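Local coordinates for N-acetylneuraminic acid (Sialic acid) synthetase (Leptospira borgpetersenii serovar Hardjo-bovis, PDB 6NCS) that condenses N-acetylmannosamine with phosphoenolpyruvate to make the sialic acid N-acetylneuraminic acid in a metal-dependent reaction, at the interface of chains A and B. Residues are numbered along the deposited sequence; one frame, centred on the assembly and turned at random. Chains: chain A/B, N-acetylneuraminic acid (Sialic acid) synthetase.

Contact 1: the interface of chains A and B. Residues chain A 129, 152-153, 180-182; chain B 277, 280.
B:Glu277 reaches into the gap between two loops of chain A, where its carboxylate oxygen OE1 takes two backbone N-H groups. A:Ser180 N lies 2.8 Å from B:Glu277 OE1 in a nearly straight bond (165° at H), and A:Thr153 N lies 2.8 Å from the same OE1. The two donors come from opposite faces of the carboxylate plane, each well out of it, so OE1 is pinned from both sides. The glutamate gets there on a chain extended beyond CG (chi2 -177°). Both bonds go to main-chain groups, which ties the two loops, those following strands 146-150 and 173-178 of the barrel, to the C-terminal segment of chain B in a two-fold interface that is probably the dimer's.

The apolar contacts belong mainly to B:Glu280. B:Glu280 CG lies 3.6 Å from both the A:Ser180 CB methylene and the A:Thr153 CG2 methyl, which the glutamate crosses obliquely. A bend at chi2 (76°) turns its carboxylate toward 3-10 helix 128-130, where B:Glu280 OE1 comes to 3.6 Å from A:Cys129 CB.

Water 1 joins the main chains of the two copies at the start of helix 278-287. It sits 2.6 Å from the A:Ser180 carbonyl O and a longer 3.3 Å from the B:Glu280 backbone N.

Contact 2: the interface of chains A and B. Residues chain A 190, 192; chain B 266-269.
The loop between 3-10 helix 186-188 and helix 193-200 of chain A meets the C-terminal end of helix 249-266 of chain B and the glycine-rich turn that follows it. A:Ser192 carries the centre. The backbone A:Ser192 N gives a bond of 2.8 Å to the B:Leu266 carbonyl O, lying in the carbonyl plane on a lone pair. The hydroxyl OG of A:Ser192 adds a second, 2.7 Å from that same B:Leu266 O, but from well above the plane. One main-chain carbonyl at a helix end is thus gripped twice by one residue. The hydroxyl can do this because chi1 of 61° places OG between the backbone N and the carbonyl carbon, on the same side as the N-H.

A:Asn190 reads the turn beyond. The amide oxygen A:Asn190 OD1 accepts from B:Gly269 N at 2.8 Å, again on a lone pair. The other branch, A:Asn190 ND2, comes to 3.4 Å from B:His268 CE1, with the amide and imidazole planes 63° apart. Water 2 links A:Ser192 OG to B:Gly267 O, 2.8 Å from the latter.

In the fold, this part of the probable dimer interface lies where chain B leaves its last long helix of the barrel region and begins the run toward its C-terminal helix, next to the start of helix 193-200 of chain A.

Contact 3: the interface of chains A and B. Residues chain A 131-132, 153-155, 158; chain B 273, 281, 284.
B:Arg284 brings its guanidinium group up to A:Glu158, and the salt bridge between them is the tight part of the contact. B:Arg284 NH1 donates to A:Glu158 OE1 at 3.0 Å, while the second pair, B:Arg284 NH2 to A:Glu158 OE2, is weak. The flat groups stand nearly upright to each other, 77° apart, rather than forming a coplanar fork. A:Ser155 N holds OE1 from the opposite face of the carboxylate, 3.0 Å from A:Glu158 OE1 and nearly straight, so a second-shell backbone group fixes the acid. A bend at chi3 (76°) swings the arginine tip toward the glutamate. A:Cys132 SG lies over one guanidinium face, offset toward its rim, and A:Thr153 OG1 receives a weak bond from NH1.

Packing continues where B:Ile281 CG1 meets A:Thr153 CB at 3.6 Å. It is looser at B:Pro273, whose ring edges past the backbone of A:Thr153 and A:Ala154: CG is 3.8 Å from A:Thr153 O and CD 4.0 Å from A:Ala154 O.

The chain A residues belong to the loops following strands 123-126 and 146-150 and to the first turn of helix 156-168; in the probable dimer, helix 278-287 of chain B and the loop at B:Pro273 lie against them.

Contact 1: the interface of chains A and B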
loop_
_atom_site.group_PDB
_atom_site.type_symbol
_atom_site.label_atom_id
_atom_site.label_comp_id
_atom_site.label_asym_id
_atom_site.label_seq_id
_atom_site.Cartn_x
_atom_site.Cartn_y
_atom_site.Cartn_z
ATOM N N CYS A 129 -3.604 -20.578 -14.296
ATOM C CA CYS A 129 -3.859 -22.008 -14.399
ATOM C C CYS A 129 -2.711 -22.772 -15.041
ATOM O O CYS A 129 -2.714 -24.008 -14.993
ATOM C CB CYS A 129 -5.137 -22.249 -15.204
ATOM S SG CYS A 129 -4.983 -21.764 -16.951
ATOM N N GLY A 152 -1.940 -17.055 -9.468
ATOM C CA GLY A 152 -3.167 -17.580 -8.900
ATOM C C GLY A 152 -3.066 -19.089 -8.783
ATOM O O GLY A 152 -2.412 -19.714 -9.622
ATOM N N THR A 153 -3.652 -19.674 -7.733
ATOM C CA THR A 153 -3.674 -21.094 -7.365
ATOM C C THR A 153 -2.371 -21.596 -6.728
ATOM O O THR A 153 -2.365 -22.714 -6.201
ATOM C CB THR A 153 -3.993 -22.040 -8.543
ATOM O OG1 THR A 153 -2.835 -22.168 -9.382
ATOM C CG2 THR A 153 -5.161 -21.527 -9.368
ATOM N N SER A 180 -7.154 -16.640 -8.052
ATOM C CA SER A 180 -8.046 -17.295 -9.010
ATOM C C SER A 180 -9.401 -17.601 -8.375
ATOM O O SER A 180 -9.833 -18.750 -8.258
ATOM C CB SER A 180 -7.402 -18.564 -9.554
ATOM O OG SER A 180 -6.212 -18.255 -10.258
ATOM N N SER A 181 -10.080 -16.525 -7.980
ATOM C CA SER A 181 -11.431 -16.566 -7.441
ATOM C C SER A 181 -12.324 -15.674 -8.298
ATOM O O SER A 181 -11.927 -14.570 -8.678
ATOM C CB SER A 181 -11.438 -16.103 -5.975
ATOM O OG SER A 181 -12.731 -16.178 -5.414
ATOM N N TYR A 182 -13.530 -16.139 -8.605
ATOM C CA TYR A 182 -14.382 -15.461 -9.584
ATOM C C TYR A 182 -15.804 -15.301 -9.064
ATOM O O TYR A 182 -16.535 -16.307 -8.949
ATOM C CB TYR A 182 -14.360 -16.220 -10.909
ATOM C CG TYR A 182 -12.980 -16.245 -11.536
ATOM C CD1 TYR A 182 -12.054 -17.228 -11.195
ATOM C CD2 TYR A 182 -12.594 -15.274 -12.452
ATOM C CE1 TYR A 182 -10.785 -17.244 -11.753
ATOM C CE2 TYR A 182 -11.328 -15.286 -13.019
ATOM C CZ TYR A 182 -10.429 -16.269 -12.661
ATOM O OH TYR A 182 -9.171 -16.282 -13.221
ATOM N N GLU B 277 -9.997 -20.293 -4.134
ATOM C CA GLU B 277 -9.337 -20.692 -5.375
ATOM C C GLU B 277 -9.468 -22.189 -5.659
ATOM O O GLU B 277 -8.882 -22.678 -6.630
ATOM C CB GLU B 277 -7.857 -20.290 -5.335
ATOM C CG GLU B 277 -7.631 -18.773 -5.273
ATOM C CD GLU B 277 -6.151 -18.363 -5.311
ATOM O OE1 GLU B 277 -5.583 -18.204 -6.421
ATOM O OE2 GLU B 277 -5.560 -18.177 -4.223
ATOM N N GLU B 280 -10.405 -23.510 -9.195
ATOM C CA GLU B 280 -9.385 -23.317 -10.217
ATOM C C GLU B 280 -8.186 -24.227 -9.988
ATOM O O GLU B 280 -7.548 -24.666 -10.956
ATOM C CB GLU B 280 -8.955 -21.852 -10.252
ATOM C CG GLU B 280 -8.098 -21.490 -11.461
ATOM C CD GLU B 280 -8.905 -21.352 -12.742
ATOM O OE1 GLU B 280 -8.290 -21.096 -13.802
ATOM O OE2 GLU B 280 -10.146 -21.488 -12.692
HETATM O O HOH W 1 -11.542 -20.735 -7.932
#

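Contact 2: the interface of chains A and B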
loop_
_atom_site.group_PDB
_atom_site.type_symbol
_atom_site.label_atom_id
_atom_site.label_comp_id
_atom_site.label_asym_id
_atom_site.label_seq_id
_atom_site.Cartn_x
_atom_site.Cartn_y
_atom_site.Cartn_z
ATOM N N ASN A 190 -5.392 -10.673 -0.403
ATOM C CA ASN A 190 -4.056 -10.954 0.132
ATOM C C ASN A 190 -2.993 -10.059 -0.511
ATOM O O ASN A 190 -1.947 -10.521 -0.979
ATOM C CB ASN A 190 -3.704 -12.434 -0.050
ATOM C CG ASN A 190 -2.499 -12.847 0.768
ATOM O OD1 ASN A 190 -2.113 -12.149 1.696
ATOM N ND2 ASN A 190 -1.897 -13.985 0.422
ATOM N N SER A 192 -0.832 -8.159 0.663
ATOM C CA SER A 192 0.522 -8.114 1.207
ATOM C C SER A 192 1.414 -9.205 0.627
ATOM O O SER A 192 2.630 -9.161 0.841
ATOM C CB SER A 192 0.500 -8.187 2.736
ATOM O OG SER A 192 -0.089 -9.380 3.199
ATOM N N LEU B 266 -5.271 -6.587 2.747
ATOM C CA LEU B 266 -3.849 -6.915 2.745
ATOM C C LEU B 266 -3.620 -8.377 3.085
ATOM O O LEU B 266 -2.699 -9.008 2.552
ATOM C CB LEU B 266 -3.103 -6.031 3.740
ATOM C CG LEU B 266 -2.885 -4.590 3.318
ATOM C CD1 LEU B 266 -2.330 -3.783 4.487
ATOM C CD2 LEU B 266 -1.929 -4.563 2.139
ATOM N N GLY B 267 -4.415 -8.920 4.005
ATOM C CA GLY B 267 -4.327 -10.337 4.277
ATOM C C GLY B 267 -3.073 -10.737 5.037
ATOM O O GLY B 267 -2.379 -9.924 5.654
ATOM N N HIS B 268 -2.789 -12.036 4.988
ATOM C CA HIS B 268 -1.720 -12.597 5.796
ATOM C C HIS B 268 -0.366 -12.548 5.111
ATOM O O HIS B 268 0.651 -12.737 5.780
ATOM C CB HIS B 268 -2.053 -14.042 6.193
ATOM C CG HIS B 268 -2.534 -14.896 5.060
ATOM N ND1 HIS B 268 -1.771 -15.153 3.942
ATOM C CD2 HIS B 268 -3.695 -15.572 4.887
ATOM C CE1 HIS B 268 -2.448 -15.938 3.122
ATOM N NE2 HIS B 268 -3.618 -16.207 3.673
ATOM N N GLY B 269 -0.321 -12.302 3.807
ATOM C CA GLY B 269 0.949 -12.160 3.128
ATOM C C GLY B 269 1.674 -13.454 2.837
ATOM O O GLY B 269 2.780 -13.408 2.285
HETATM O O HOH W 2 0.300 -9.148 6.241
#

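Contact 3: the interface of chains A and B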
loop_
_atom_site.group_PDB
_atom_site.type_symbol
_atom_site.label_atom_id
_atom_site.label_comp_id
_atom_site.label_asym_id
_atom_site.label_seq_id
_atom_site.Cartn_x
_atom_site.Cartn_y
_atom_site.Cartn_z
ATOM N N ILE A 131 0.584 -22.230 -14.229
ATOM C CA ILE A 131 1.804 -22.100 -13.444
ATOM C C ILE A 131 2.455 -23.450 -13.179
ATOM O O ILE A 131 3.625 -23.498 -12.787
ATOM C CB ILE A 131 1.505 -21.324 -12.142
ATOM C CG1 ILE A 131 2.817 -20.886 -11.478
ATOM C CG2 ILE A 131 0.632 -22.160 -11.208
ATOM C CD1 ILE A 131 2.684 -19.714 -10.549
ATOM N N CYS A 132 1.738 -24.551 -13.419
ATOM C CA CYS A 132 2.300 -25.889 -13.351
ATOM C C CYS A 132 2.334 -26.559 -14.716
ATOM O O CYS A 132 2.506 -27.779 -14.794
ATOM C CB CYS A 132 1.508 -26.752 -12.369
ATOM S SG CYS A 132 1.475 -26.075 -10.702
ATOM N N THR A 153 -3.652 -19.674 -7.733
ATOM C CA THR A 153 -3.674 -21.094 -7.365
ATOM C C THR A 153 -2.371 -21.596 -6.728
ATOM O O THR A 153 -2.365 -22.714 -6.201
ATOM C CB THR A 153 -3.993 -22.040 -8.543
ATOM O OG1 THR A 153 -2.835 -22.168 -9.382
ATOM C CG2 THR A 153 -5.161 -21.527 -9.368
ATOM N N ALA A 154 -1.271 -20.841 -6.759
ATOM C CA ALA A 154 0.053 -21.423 -6.545
ATOM C C ALA A 154 0.583 -21.223 -5.125
ATOM O O ALA A 154 0.443 -20.150 -4.532
ATOM C CB ALA A 154 1.056 -20.848 -7.549
ATOM N N SER A 155 1.217 -22.269 -4.601
ATOM C CA SER A 155 1.954 -22.226 -3.350
ATOM C C SER A 155 3.365 -21.683 -3.587
ATOM O O SER A 155 3.810 -21.512 -4.723
ATOM C CB SER A 155 2.040 -23.618 -2.743
ATOM O OG SER A 155 2.801 -24.432 -3.610
ATOM N N GLU A 158 5.432 -23.997 -5.673
ATOM C CA GLU A 158 5.035 -24.017 -7.076
ATOM C C GLU A 158 5.544 -22.779 -7.800
ATOM O O GLU A 158 5.950 -22.852 -8.968
ATOM C CB GLU A 158 3.515 -24.134 -7.185
ATOM C CG GLU A 158 3.013 -25.532 -6.854
ATOM C CD GLU A 158 1.520 -25.613 -6.606
ATOM O OE1 GLU A 158 0.864 -24.558 -6.503
ATOM O OE2 GLU A 158 1.001 -26.745 -6.501
ATOM N N PRO B 273 -2.541 -20.398 -1.608
ATOM C CA PRO B 273 -3.805 -19.992 -2.231
ATOM C C PRO B 273 -4.919 -19.780 -1.213
ATOM O O PRO B 273 -4.921 -20.356 -0.122
ATOM C CB PRO B 273 -4.124 -21.165 -3.167
ATOM C CG PRO B 273 -3.426 -22.338 -2.541
ATOM C CD PRO B 273 -2.147 -21.767 -1.983
ATOM N N ILE B 281 -7.869 -24.523 -8.724
ATOM C CA ILE B 281 -6.818 -25.490 -8.416
ATOM C C ILE B 281 -7.167 -26.863 -8.976
ATOM O O ILE B 281 -6.318 -27.544 -9.561
ATOM C CB ILE B 281 -6.575 -25.551 -6.896
ATOM C CG1 ILE B 281 -5.905 -24.256 -6.413
ATOM C CG2 ILE B 281 -5.728 -26.768 -6.547
ATOM C CD1 ILE B 281 -5.900 -24.093 -4.907
ATOM N N ARG B 284 -6.784 -26.809 -12.681
ATOM C CA ARG B 284 -5.358 -26.809 -13.002
ATOM C C ARG B 284 -4.757 -28.203 -12.850
ATOM O O ARG B 284 -4.024 -28.679 -13.727
ATOM C CB ARG B 284 -4.635 -25.800 -12.103
ATOM C CG ARG B 284 -3.134 -25.715 -12.303
ATOM C CD ARG B 284 -2.463 -25.103 -11.077
ATOM N NE ARG B 284 -2.375 -26.061 -9.975
ATOM C CZ ARG B 284 -1.785 -25.806 -8.811
ATOM N NH1 ARG B 284 -1.243 -24.613 -8.591
ATOM N NH2 ARG B 284 -1.737 -26.742 -7.867
#

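Contacts 1 and 3 are neighbours, their C-alpha centres about 8 Å apart, and share A:Thr153, whose N-H serves contact 1, whose carbonyl serves contact 3 and whose side chain touches both. In chain B, 3-10 helix 275-277 and helix 278-287 supply most of the partners. The C-alpha centre of contact 2, where the same C-terminal stretch of chain B sets out, is about 16 Å from that of contact 1 and about 17 Å from that of contact 3. Together they trace the tail of one copy reaching over strand-end loops of the other copy's barrel. With the two-fold twins, this suggests a genuine dimer, though the structure alone does not prove it.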